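Phosphoenolpyruvate--glycerone phosphotransferase (Enterococcus faecalis, PDB 3B48) probably relays phosphoryl groups from phosphoenolpyruvate to DhaL and dihydroxyacetone, as the homodimeric DhaM component of the dihydroxyacetone kinase complex. Local coordinates at residues K5-L10 with S63-L68; L9-S14 with G74-S79; L68-L73 with V98-V103. All blocks are in the same frame, centred on the assembly; numbering follows the deposited sequence.

Contact 1: residues K5-L10 with S63-L68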
ATOM      1  N   LYS B   5     -16.658 -13.592 -11.762  1.00 40.99           N
ATOM      2  CA  LYS B   5     -16.925 -13.067 -10.438  1.00 38.66           C
ATOM      3  C   LYS B   5     -15.683 -13.030  -9.566  1.00 36.88           C
ATOM      4  O   LYS B   5     -15.086 -14.058  -9.267  1.00 36.16           O
ATOM      5  CB  LYS B   5     -18.098 -13.802  -9.801  1.00 38.58           C
ATOM      6  CG  LYS B   5     -19.411 -13.250 -10.313  1.00 39.30           C
ATOM      7  CD  LYS B   5     -20.434 -14.315 -10.602  1.00 39.67           C
ATOM      8  CE  LYS B   5     -21.671 -13.702 -11.221  1.00 40.10           C
ATOM      9  NZ  LYS B   5     -22.849 -14.572 -10.970  1.00 40.43           N
ATOM     10  N   ALA B   6     -15.297 -11.812  -9.190  1.00 35.33           N
ATOM     11  CA  ALA B   6     -14.085 -11.570  -8.423  1.00 33.87           C
ATOM     12  C   ALA B   6     -14.313 -10.662  -7.209  1.00 32.81           C
ATOM     13  O   ALA B   6     -15.138  -9.736  -7.232  1.00 32.24           O
ATOM     14  CB  ALA B   6     -12.998 -11.020  -9.299  1.00 33.25           C
ATOM     15  N   ASP B   7     -13.601 -10.993  -6.138  1.00 31.33           N
ATOM     16  CA  ASP B   7     -13.513 -10.143  -4.966  1.00 30.62           C
ATOM     17  C   ASP B   7     -12.054  -9.930  -4.616  1.00 29.84           C
ATOM     18  O   ASP B   7     -11.221 -10.853  -4.755  1.00 28.99           O
ATOM     19  CB  ASP B   7     -14.228 -10.772  -3.771  1.00 30.04           C
ATOM     20  CG  ASP B   7     -15.693 -11.018  -4.026  1.00 31.59           C
ATOM     21  OD1 ASP B   7     -16.005 -11.689  -5.027  1.00 33.66           O
ATOM     22  OD2 ASP B   7     -16.536 -10.577  -3.206  1.00 32.15           O
ATOM     23  N   ILE B   8     -11.763  -8.706  -4.174  1.00 29.26           N
ATOM     24  CA  ILE B   8     -10.474  -8.340  -3.616  1.00 28.84           C
ATOM     25  C   ILE B   8     -10.592  -8.200  -2.114  1.00 29.20           C
ATOM     26  O   ILE B   8     -11.379  -7.390  -1.587  1.00 29.54           O
ATOM     27  CB  ILE B   8      -9.940  -7.018  -4.202  1.00 29.35           C
ATOM     28  CG1 ILE B   8      -9.604  -7.182  -5.689  1.00 28.04           C
ATOM     29  CG2 ILE B   8      -8.718  -6.526  -3.407  1.00 28.63           C
ATOM     30  CD1 ILE B   8      -9.469  -5.887  -6.422  1.00 29.86           C
ATOM     31  N   LEU B   9      -9.795  -8.994  -1.419  1.00 29.56           N
ATOM     32  CA  LEU B   9      -9.786  -8.965   0.044  1.00 29.24           C
ATOM     33  C   LEU B   9      -8.450  -8.383   0.494  1.00 28.72           C
ATOM     34  O   LEU B   9      -7.358  -8.893   0.125  1.00 27.73           O
ATOM     35  CB  LEU B   9     -10.035 -10.355   0.656  1.00 29.62           C
ATOM     36  CG  LEU B   9     -11.347 -11.148   0.482  1.00 29.24           C
ATOM     37  CD1 LEU B   9     -11.645 -11.560  -0.993  1.00 29.39           C
ATOM     38  CD2 LEU B   9     -11.277 -12.389   1.397  1.00 29.08           C
ATOM     39  N   LEU B  10      -8.592  -7.302   1.265  1.00 27.41           N
ATOM     40  CA  LEU B  10      -7.519  -6.434   1.701  1.00 27.23           C
ATOM     41  C   LEU B  10      -7.281  -6.661   3.190  1.00 27.12           C
ATOM     42  O   LEU B  10      -8.107  -6.259   4.024  1.00 26.81           O
ATOM     43  CB  LEU B  10      -7.916  -4.957   1.487  1.00 26.40           C
ATOM     44  CG  LEU B  10      -8.379  -4.534   0.079  1.00 24.84           C
ATOM     45  CD1 LEU B  10      -8.965  -3.136   0.158  1.00 22.73           C
ATOM     46  CD2 LEU B  10      -7.192  -4.535  -0.816  1.00 22.71           C
ATOM     47  N   SER B  63     -20.755 -18.802  -3.943  1.00 30.61           N
ATOM     48  CA  SER B  63     -19.758 -19.843  -4.263  1.00 30.59           C
ATOM     49  C   SER B  63     -19.098 -19.637  -5.646  1.00 29.61           C
ATOM     50  O   SER B  63     -18.166 -20.356  -6.028  1.00 28.84           O
ATOM     51  CB  SER B  63     -20.430 -21.221  -4.222  1.00 30.94           C
ATOM     52  OG  SER B  63     -21.234 -21.369  -3.064  1.00 33.61           O
ATOM     53  N   ASP B  64     -19.595 -18.660  -6.393  1.00 28.47           N
ATOM     54  CA  ASP B  64     -19.152 -18.484  -7.755  1.00 27.71           C
ATOM     55  C   ASP B  64     -18.195 -17.325  -7.935  1.00 27.93           C
ATOM     56  O   ASP B  64     -18.086 -16.789  -9.036  1.00 28.19           O
ATOM     57  CB  ASP B  64     -20.348 -18.410  -8.725  1.00 27.20           C
ATOM     58  CG  ASP B  64     -21.304 -17.260  -8.435  1.00 24.50           C
ATOM     59  OD1 ASP B  64     -21.141 -16.537  -7.428  1.00 22.06           O
ATOM     60  OD2 ASP B  64     -22.243 -17.093  -9.250  1.00 21.08           O
ATOM     61  N   ARG B  65     -17.518 -16.952  -6.846  1.00 28.18           N
ATOM     62  CA  ARG B  65     -16.451 -15.961  -6.863  1.00 28.45           C
ATOM     63  C   ARG B  65     -15.028 -16.565  -6.853  1.00 28.62           C
ATOM     64  O   ARG B  65     -14.756 -17.620  -6.256  1.00 28.12           O
ATOM     65  CB  ARG B  65     -16.541 -14.987  -5.661  1.00 28.67           C
ATOM     66  CG  ARG B  65     -17.912 -14.718  -5.040  1.00 28.57           C
ATOM     67  CD  ARG B  65     -18.820 -13.896  -5.916  1.00 28.53           C
ATOM     68  NE  ARG B  65     -18.320 -12.545  -6.151  1.00 29.15           N
ATOM     69  CZ  ARG B  65     -19.016 -11.568  -6.721  1.00 28.92           C
ATOM     70  NH1 ARG B  65     -20.269 -11.776  -7.113  1.00 32.03           N
ATOM     71  NH2 ARG B  65     -18.460 -10.381  -6.896  1.00 28.61           N
ATOM     72  N   GLU B  66     -14.125 -15.851  -7.514  1.00 28.51           N
ATOM     73  CA  GLU B  66     -12.686 -15.978  -7.285  1.00 28.96           C
ATOM     74  C   GLU B  66     -12.272 -14.967  -6.251  1.00 27.73           C
ATOM     75  O   GLU B  66     -12.591 -13.785  -6.383  1.00 27.84           O
ATOM     76  CB  GLU B  66     -11.914 -15.707  -8.577  1.00 29.00           C
ATOM     77  CG  GLU B  66     -12.437 -16.548  -9.716  1.00 31.33           C
ATOM     78  CD  GLU B  66     -12.311 -18.041  -9.433  1.00 33.97           C
ATOM     79  OE1 GLU B  66     -11.436 -18.426  -8.607  1.00 32.74           O
ATOM     80  OE2 GLU B  66     -13.077 -18.815 -10.059  1.00 35.59           O
ATOM     81  N   PHE B  67     -11.576 -15.424  -5.217  1.00 27.55           N
ATOM     82  CA  PHE B  67     -11.193 -14.534  -4.107  1.00 26.96           C
ATOM     83  C   PHE B  67      -9.703 -14.271  -4.111  1.00 27.31           C
ATOM     84  O   PHE B  67      -8.900 -15.201  -3.906  1.00 26.86           O
ATOM     85  CB  PHE B  67     -11.611 -15.100  -2.750  1.00 26.84           C
ATOM     86  CG  PHE B  67     -13.091 -15.394  -2.633  1.00 25.83           C
ATOM     87  CD1 PHE B  67     -13.997 -14.377  -2.292  1.00 25.17           C
ATOM     88  CD2 PHE B  67     -13.571 -16.693  -2.836  1.00 24.20           C
ATOM     89  CE1 PHE B  67     -15.351 -14.636  -2.179  1.00 24.66           C
ATOM     90  CE2 PHE B  67     -14.920 -16.978  -2.733  1.00 24.54           C
ATOM     91  CZ  PHE B  67     -15.824 -15.961  -2.400  1.00 25.84           C
ATOM     92  N   LEU B  68      -9.363 -12.998  -4.331  1.00 27.30           N
ATOM     93  CA  LEU B  68      -7.970 -12.496  -4.376  1.00 28.40           C
ATOM     94  C   LEU B  68      -7.561 -11.813  -3.083  1.00 28.01           C
ATOM     95  O   LEU B  68      -8.159 -10.799  -2.681  1.00 27.78           O
ATOM     96  CB  LEU B  68      -7.782 -11.519  -5.546  1.00 28.05           C
ATOM     97  CG  LEU B  68      -8.459 -11.828  -6.888  1.00 30.57           C
ATOM     98  CD1 LEU B  68      -7.796 -11.025  -8.001  1.00 32.98           C
ATOM     99  CD2 LEU B  68      -8.532 -13.325  -7.259  1.00 31.05           C
TER
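Asp-7 turns CG anti to the carbonyl carbon (chi1 -60°), Arg-65 only roughly so, its chi1 of -28° being off a staggered position, and the arginine bends again at chi2 and chi3, the two side chains meeting at about a right angle. Asp-7 OD1 receives Arg-65 NE through its syn lone pair in a salt bridge of 2.7 Å. The oxygen lies at the edge of the guanidinium, close to its plane, yet the carboxylate plane is turned 78° from it, and OD1 alone does the bridging. Arg-65 NH2 adds weak bonds to the same OD1 and to Ala-6 O. Since OD2 bonds His-37 NE2, both oxygens of this buried carboxylate have partners.

The pair belongs to neighbouring parallel strands, 6-11 and 66-71, at the middle of the four-stranded sheet of an EIIA-man domain with strand order 2-1-3-4. The ladder runs from Glu-66 N to Lys-5 O (2.7 Å), through Asp-7 N to Glu-66 O and Leu-68 N to Asp-7 O, to Leu-9 N and Leu-68 O (2.7 Å). Asp-7 and Phe-67 share one face, where Leu-9 CD1 meets the Phe-67 ring edge at CD1 (3.9 Å) and helix 51-60 packs on Leu-9 and Phe-67. Ala-6, Ile-8, Glu-66 and Leu-68 occupy the other face; the Glu-66 carboxylate binds His-96 and His-94.

At the exposed end, Lys-5 lays CB and CG over one face of the Arg-65 guanidinium. Its NZ forms a salt bridge with Asp-64 OD2 at 3.1 Å, approaching from above the carboxylate plane.

Contact 2: residues L9-S14 with G74-S79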
ATOM      1  N   LEU B   9      -9.795  -8.994  -1.419  1.00 29.56           N
ATOM      2  CA  LEU B   9      -9.786  -8.965   0.044  1.00 29.24           C
ATOM      3  C   LEU B   9      -8.450  -8.383   0.494  1.00 28.72           C
ATOM      4  O   LEU B   9      -7.358  -8.893   0.125  1.00 27.73           O
ATOM      5  CB  LEU B   9     -10.035 -10.355   0.656  1.00 29.62           C
ATOM      6  CG  LEU B   9     -11.347 -11.148   0.482  1.00 29.24           C
ATOM      7  CD1 LEU B   9     -11.645 -11.560  -0.993  1.00 29.39           C
ATOM      8  CD2 LEU B   9     -11.277 -12.389   1.397  1.00 29.08           C
ATOM      9  N   LEU B  10      -8.592  -7.302   1.265  1.00 27.41           N
ATOM     10  CA  LEU B  10      -7.519  -6.434   1.701  1.00 27.23           C
ATOM     11  C   LEU B  10      -7.281  -6.661   3.190  1.00 27.12           C
ATOM     12  O   LEU B  10      -8.107  -6.259   4.024  1.00 26.81           O
ATOM     13  CB  LEU B  10      -7.916  -4.957   1.487  1.00 26.40           C
ATOM     14  CG  LEU B  10      -8.379  -4.534   0.079  1.00 24.84           C
ATOM     15  CD1 LEU B  10      -8.965  -3.136   0.158  1.00 22.73           C
ATOM     16  CD2 LEU B  10      -7.192  -4.535  -0.816  1.00 22.71           C
ATOM     17  N   VAL B  11      -6.149  -7.291   3.504  1.00 26.38           N
ATOM     18  CA  VAL B  11      -5.753  -7.586   4.897  1.00 25.84           C
ATOM     19  C   VAL B  11      -4.600  -6.689   5.394  1.00 24.96           C
ATOM     20  O   VAL B  11      -3.642  -6.460   4.696  1.00 22.88           O
ATOM     21  CB  VAL B  11      -5.425  -9.074   5.068  1.00 25.90           C
ATOM     22  CG1 VAL B  11      -5.328  -9.432   6.548  1.00 25.72           C
ATOM     23  CG2 VAL B  11      -6.502  -9.909   4.318  1.00 24.56           C
ATOM     24  N   SER B  12      -4.752  -6.138   6.596  1.00 24.89           N
ATOM     25  CA  SER B  12      -3.727  -5.269   7.140  1.00 25.06           C
ATOM     26  C   SER B  12      -3.891  -5.277   8.631  1.00 24.83           C
ATOM     27  O   SER B  12      -4.930  -5.682   9.095  1.00 24.97           O
ATOM     28  CB  SER B  12      -3.910  -3.839   6.584  1.00 24.78           C
ATOM     29  OG  SER B  12      -2.910  -2.946   7.047  1.00 23.54           O
ATOM     30  N   HIS B  13      -2.886  -4.819   9.381  1.00 25.19           N
ATOM     31  CA  HIS B  13      -3.137  -4.363  10.763  1.00 26.11           C
ATOM     32  C   HIS B  13      -4.100  -3.177  10.846  1.00 25.88           C
ATOM     33  O   HIS B  13      -4.846  -3.067  11.773  1.00 25.76           O
ATOM     34  CB  HIS B  13      -1.838  -3.976  11.463  1.00 26.01           C
ATOM     35  CG  HIS B  13      -1.100  -5.134  12.038  1.00 27.94           C
ATOM     36  ND1 HIS B  13      -0.384  -5.049  13.213  1.00 34.07           N
ATOM     37  CD2 HIS B  13      -0.977  -6.412  11.613  1.00 29.44           C
ATOM     38  CE1 HIS B  13       0.153  -6.224  13.482  1.00 34.05           C
ATOM     39  NE2 HIS B  13      -0.193  -7.067  12.524  1.00 32.98           N
ATOM     40  N   SER B  14      -4.062  -2.295   9.857  1.00 26.93           N
ATOM     41  CA  SER B  14      -4.761  -1.008   9.910  1.00 27.20           C
ATOM     42  C   SER B  14      -6.044  -1.101   9.116  1.00 28.04           C
ATOM     43  O   SER B  14      -6.017  -1.402   7.921  1.00 27.87           O
ATOM     44  CB  SER B  14      -3.842   0.103   9.346  1.00 27.54           C
ATOM     45  OG  SER B  14      -4.485   1.349   9.115  1.00 24.13           O
ATOM     46  N   GLY B  74       3.454  -8.567   8.201  1.00 30.56           N
ATOM     47  CA  GLY B  74       3.344  -9.147   9.514  1.00 30.19           C
ATOM     48  C   GLY B  74       2.303 -10.213   9.663  1.00 29.81           C
ATOM     49  O   GLY B  74       2.347 -11.231   8.997  1.00 30.15           O
ATOM     50  N   SER B  75       1.373  -9.962  10.569  1.00 30.11           N
ATOM     51  CA  SER B  75       0.384 -10.939  10.957  1.00 30.11           C
ATOM     52  C   SER B  75      -0.768 -10.924   9.966  1.00 29.38           C
ATOM     53  O   SER B  75      -1.543 -11.871   9.901  1.00 29.49           O
ATOM     54  CB  SER B  75      -0.112 -10.669  12.389  1.00 30.64           C
ATOM     55  OG  SER B  75      -0.988  -9.552  12.420  1.00 32.26           O
ATOM     56  N   ALA B  76      -0.860  -9.853   9.188  1.00 28.77           N
ATOM     57  CA  ALA B  76      -1.741  -9.807   8.043  1.00 27.90           C
ATOM     58  C   ALA B  76      -1.396 -10.941   7.077  1.00 27.56           C
ATOM     59  O   ALA B  76      -2.280 -11.666   6.608  1.00 28.28           O
ATOM     60  CB  ALA B  76      -1.663  -8.458   7.361  1.00 27.33           C
ATOM     61  N   VAL B  77      -0.108 -11.108   6.813  1.00 27.30           N
ATOM     62  CA  VAL B  77       0.396 -12.137   5.912  1.00 27.08           C
ATOM     63  C   VAL B  77       0.087 -13.510   6.486  1.00 27.14           C
ATOM     64  O   VAL B  77      -0.466 -14.370   5.784  1.00 26.79           O
ATOM     65  CB  VAL B  77       1.940 -11.953   5.648  1.00 27.19           C
ATOM     66  CG1 VAL B  77       2.543 -13.135   4.867  1.00 25.44           C
ATOM     67  CG2 VAL B  77       2.185 -10.650   4.888  1.00 27.96           C
ATOM     68  N   LEU B  78       0.451 -13.703   7.756  1.00 27.45           N
ATOM     69  CA  LEU B  78       0.156 -14.937   8.472  1.00 27.88           C
ATOM     70  C   LEU B  78      -1.350 -15.251   8.479  1.00 27.90           C
ATOM     71  O   LEU B  78      -1.750 -16.398   8.184  1.00 28.06           O
ATOM     72  CB  LEU B  78       0.726 -14.910   9.899  1.00 27.29           C
ATOM     73  CG  LEU B  78       0.477 -16.210  10.678  1.00 28.42           C
ATOM     74  CD1 LEU B  78       1.274 -17.390  10.092  1.00 28.37           C
ATOM     75  CD2 LEU B  78       0.785 -16.055  12.161  1.00 28.43           C
ATOM     76  N   SER B  79      -2.173 -14.249   8.795  0.50 27.95           N
ATOM     77  CA  SER B  79      -3.643 -14.409   8.834  0.50 27.72           C
ATOM     78  C   SER B  79      -4.248 -14.828   7.481  0.50 27.98           C
ATOM     79  O   SER B  79      -5.216 -15.599   7.428  0.50 28.24           O
ATOM     80  CB  SER B  79      -4.298 -13.126   9.368  0.50 27.70           C
ATOM     81  OG  SER B  79      -5.642 -13.000   8.949  0.50 27.55           O
TER
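Ser-12 and Ala-76 bring their CA atoms to 5.0 Å where the backbone leaves strand 6-11 and passes the first turn of helix 75-84. This is the C-terminal end of the parallel sheet, at which an EIIA-man domain gathers the loops of its active site. His-13 stands in the loop directly after the first strand, the place where such domains carry the phosphorylated histidine, and is consistent with that role.

The imidazole reaches the helix through a single polar contact. His-13 CG lies anti to the carbonyl carbon (chi1 -83°), and NE2 at the far side of the ring forms a hydrogen bond of 2.6 Å with Ser-75 OG; either group could be the donor. The hydroxyl sits at the ring edge, near its plane, and Ser-75 turns it into the space between its own backbone N and carbonyl carbon (chi1 75°). Gly-74 is at the N-cap position of helix 75-84, and Ser-75 is the first helical residue.

Beneath this bond the packing is apolar. Val-11 CG1, anti to the backbone N, rests on Ala-76 CB at 3.9 Å and lies 3.8 Å from Ala-76 O, while Ala-76 CB meets Ser-12 CA at 3.8 Å. Met-24 of the second subunit packs against Ser-12 and His-13, bringing the dimer interface beside the histidine loop.

Ser-12 points its CB away from the helix, and its hydroxyl, also bonded to Asp-72 OD2, closes an ST turn round His-13: Ser-12 OG accepts from Ser-14 N at 3.1 Å.

Contact 3: residues L68-L73 with V98-V103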
ATOM      1  N   LEU B  68      -9.363 -12.998  -4.331  1.00 27.30           N
ATOM      2  CA  LEU B  68      -7.970 -12.496  -4.376  1.00 28.40           C
ATOM      3  C   LEU B  68      -7.561 -11.813  -3.083  1.00 28.01           C
ATOM      4  O   LEU B  68      -8.159 -10.799  -2.681  1.00 27.78           O
ATOM      5  CB  LEU B  68      -7.782 -11.519  -5.546  1.00 28.05           C
ATOM      6  CG  LEU B  68      -8.459 -11.828  -6.888  1.00 30.57           C
ATOM      7  CD1 LEU B  68      -7.796 -11.025  -8.001  1.00 32.98           C
ATOM      8  CD2 LEU B  68      -8.532 -13.325  -7.259  1.00 31.05           C
ATOM      9  N   ILE B  69      -6.566 -12.391  -2.416  1.00 28.78           N
ATOM     10  CA  ILE B  69      -6.139 -11.925  -1.080  1.00 28.06           C
ATOM     11  C   ILE B  69      -4.828 -11.126  -1.113  1.00 27.40           C
ATOM     12  O   ILE B  69      -3.800 -11.660  -1.511  1.00 27.55           O
ATOM     13  CB  ILE B  69      -6.070 -13.105  -0.025  1.00 29.17           C
ATOM     14  CG1 ILE B  69      -7.470 -13.489   0.471  1.00 28.43           C
ATOM     15  CG2 ILE B  69      -5.316 -12.693   1.208  1.00 27.19           C
ATOM     16  CD1 ILE B  69      -8.275 -14.325  -0.465  1.00 27.02           C
ATOM     17  N   PHE B  70      -4.906  -9.845  -0.739  1.00 26.14           N
ATOM     18  CA  PHE B  70      -3.747  -8.980  -0.576  1.00 26.47           C
ATOM     19  C   PHE B  70      -3.501  -8.639   0.917  1.00 26.68           C
ATOM     20  O   PHE B  70      -4.441  -8.372   1.665  1.00 26.63           O
ATOM     21  CB  PHE B  70      -3.896  -7.680  -1.375  1.00 24.76           C
ATOM     22  CG  PHE B  70      -4.212  -7.889  -2.817  1.00 26.59           C
ATOM     23  CD1 PHE B  70      -3.252  -7.645  -3.793  1.00 25.71           C
ATOM     24  CD2 PHE B  70      -5.463  -8.353  -3.215  1.00 24.16           C
ATOM     25  CE1 PHE B  70      -3.540  -7.855  -5.129  1.00 26.92           C
ATOM     26  CE2 PHE B  70      -5.753  -8.537  -4.566  1.00 24.34           C
ATOM     27  CZ  PHE B  70      -4.793  -8.303  -5.512  1.00 24.19           C
ATOM     28  N   ALA B  71      -2.238  -8.678   1.331  1.00 26.54           N
ATOM     29  CA  ALA B  71      -1.834  -8.260   2.681  1.00 27.64           C
ATOM     30  C   ALA B  71      -0.628  -7.337   2.569  1.00 27.62           C
ATOM     31  O   ALA B  71       0.083  -7.332   1.553  1.00 27.69           O
ATOM     32  CB  ALA B  71      -1.521  -9.467   3.576  1.00 27.38           C
ATOM     33  N   ASP B  72      -0.404  -6.519   3.583  1.00 27.75           N
ATOM     34  CA  ASP B  72       0.831  -5.749   3.585  1.00 27.97           C
ATOM     35  C   ASP B  72       1.945  -6.495   4.318  1.00 28.58           C
ATOM     36  O   ASP B  72       2.930  -6.902   3.712  1.00 28.39           O
ATOM     37  CB  ASP B  72       0.635  -4.340   4.124  1.00 28.02           C
ATOM     38  CG  ASP B  72      -0.202  -4.278   5.436  1.00 29.99           C
ATOM     39  OD1 ASP B  72      -0.373  -5.300   6.164  1.00 27.23           O
ATOM     40  OD2 ASP B  72      -0.664  -3.146   5.738  1.00 31.56           O
ATOM     41  N   LEU B  73       1.778  -6.691   5.617  1.00 29.07           N
ATOM     42  CA  LEU B  73       2.894  -7.022   6.464  1.00 30.04           C
ATOM     43  C   LEU B  73       2.482  -7.840   7.667  1.00 30.70           C
ATOM     44  O   LEU B  73       1.333  -7.760   8.149  1.00 32.02           O
ATOM     45  CB  LEU B  73       3.528  -5.723   7.005  1.00 30.63           C
ATOM     46  CG  LEU B  73       4.098  -4.604   6.106  1.00 30.34           C
ATOM     47  CD1 LEU B  73       3.927  -3.311   6.820  1.00 28.71           C
ATOM     48  CD2 LEU B  73       5.575  -4.843   5.728  1.00 33.67           C
ATOM     49  N   VAL B  98      -2.202 -13.313  -3.378  1.00 27.07           N
ATOM     50  CA  VAL B  98      -1.574 -12.606  -4.476  1.00 27.13           C
ATOM     51  C   VAL B  98      -0.270 -12.041  -3.989  1.00 27.47           C
ATOM     52  O   VAL B  98      -0.242 -11.165  -3.124  1.00 27.50           O
ATOM     53  CB  VAL B  98      -2.460 -11.496  -5.101  1.00 27.27           C
ATOM     54  CG1 VAL B  98      -1.946 -11.125  -6.510  1.00 25.14           C
ATOM     55  CG2 VAL B  98      -3.910 -11.924  -5.175  1.00 27.05           C
ATOM     56  N   ASP B  99       0.825 -12.569  -4.530  1.00 27.86           N
ATOM     57  CA  ASP B  99       2.147 -12.090  -4.152  1.00 26.65           C
ATOM     58  C   ASP B  99       2.398 -10.739  -4.805  1.00 26.01           C
ATOM     59  O   ASP B  99       3.050 -10.635  -5.842  1.00 24.97           O
ATOM     60  CB  ASP B  99       3.220 -13.094  -4.532  1.00 27.20           C
ATOM     61  CG  ASP B  99       4.441 -12.970  -3.660  1.00 28.46           C
ATOM     62  OD1 ASP B  99       4.738 -11.840  -3.223  1.00 31.03           O
ATOM     63  OD2 ASP B  99       5.101 -13.990  -3.398  1.00 31.51           O
ATOM     64  N   ALA B 100       1.874  -9.698  -4.161  1.00 26.25           N
ATOM     65  CA  ALA B 100       1.851  -8.346  -4.723  1.00 26.41           C
ATOM     66  C   ALA B 100       1.704  -7.330  -3.599  1.00 26.43           C
ATOM     67  O   ALA B 100       1.123  -7.655  -2.561  1.00 27.58           O
ATOM     68  CB  ALA B 100       0.681  -8.203  -5.733  1.00 25.48           C
ATOM     69  N   PRO B 101       2.200  -6.089  -3.806  1.00 26.33           N
ATOM     70  CA  PRO B 101       2.017  -5.126  -2.735  1.00 26.06           C
ATOM     71  C   PRO B 101       0.551  -4.788  -2.581  1.00 26.15           C
ATOM     72  O   PRO B 101      -0.211  -4.885  -3.550  1.00 25.45           O
ATOM     73  CB  PRO B 101       2.831  -3.908  -3.174  1.00 26.45           C
ATOM     74  CG  PRO B 101       3.061  -4.055  -4.618  1.00 25.54           C
ATOM     75  CD  PRO B 101       2.891  -5.509  -4.974  1.00 25.81           C
ATOM     76  N   LEU B 102       0.181  -4.419  -1.352  1.00 25.89           N
ATOM     77  CA  LEU B 102      -1.182  -4.224  -0.955  1.00 26.28           C
ATOM     78  C   LEU B 102      -1.970  -3.178  -1.799  1.00 26.42           C
ATOM     79  O   LEU B 102      -2.993  -3.534  -2.422  1.00 27.29           O
ATOM     80  CB  LEU B 102      -1.253  -3.908   0.555  1.00 25.72           C
ATOM     81  CG  LEU B 102      -2.649  -3.659   1.127  1.00 26.58           C
ATOM     82  CD1 LEU B 102      -3.618  -4.884   1.005  1.00 25.12           C
ATOM     83  CD2 LEU B 102      -2.594  -3.164   2.543  1.00 26.86           C
ATOM     84  N   VAL B 103      -1.538  -1.909  -1.779  1.00 24.90           N
ATOM     85  CA  VAL B 103      -2.254  -0.847  -2.504  1.00 23.39           C
ATOM     86  C   VAL B 103      -2.187  -1.067  -4.030  1.00 22.95           C
ATOM     87  O   VAL B 103      -3.224  -1.198  -4.713  1.00 22.27           O
ATOM     88  CB  VAL B 103      -1.725   0.591  -2.148  1.00 23.31           C
ATOM     89  CG1 VAL B 103      -2.500   1.668  -2.969  1.00 22.17           C
ATOM     90  CG2 VAL B 103      -1.852   0.870  -0.646  1.00 20.36           C
TER
HETATM   91  O   HOH W   1      -0.734  -9.202  -1.097  1.00 15.88           O
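Val-98 CG2 sits over one face of the Phe-70 phenyl ring, 4.0 Å from its centroid and 21° off the normal, a CH-pi contact displaced toward CZ. The same methyl also touches Leu-68 CB, so one valine branch spans two residues of the strand. Leu-102 forks over the following part of the strand. Its CG is anti to the backbone N (chi1 179°), and from there CD1 meets Phe-70 CB at 3.7 Å while CD2 is in van der Waals contact with Asp-72 OD2 (3.7 Å), an oxygen that bonds Ser-12 OG. The Asp-72 and Leu-102 side chains lie side by side and point the same way.

Among polar interactions, one direct backbone bond joins the segments: Val-98 N donates to Ile-69 O at 3.0 Å, nearly straight at 173°. Between this bond and the close approach of Asp-72 and Leu-102, a water fills in. It accepts from Ala-71 N at 2.9 Å and lies 2.9 Å from Val-98 O and 2.8 Å from Ala-100 O, two carbonyls that share its protons with other acceptors. An inverse gamma turn centred on Asp-99 lies between these two carbonyls.

Pro-101 then takes the N-cap position of helix 102-113, and across the dimer interface it packs on Pro-101 of the second subunit, whose Glu-104 accepts from Leu-102 N. Within the chain the contact joins the sheet to the start of that helix: helix 119-127 packs against Phe-70 and Val-98, helix 15-27 against Leu-102, and helix 75-84 touches Ala-71 on the sheet's other face.

How the contacts relate
The three contacts follow the central strands 6-11 and 66-71 from one end of the parallel sheet to the other. Contact 1 pairs them at their N-terminal ends; contact 2 lies at the C-terminal end, and contact 3 runs from mid-strand toward it, their centres about 17 and 14 Å from that of contact 1 but only about 8 Å from each other. Contact 1 shares Leu-9 and Leu-10 with contact 2 and Leu-68 with contact 3. Along the chain contact 1 closes before contact 3 opens, whereas the segments of contacts 2 and 3 alternate. Both of these touch the second subunit, so the end of the sheet with the histidine loop lies beside the dimer interface.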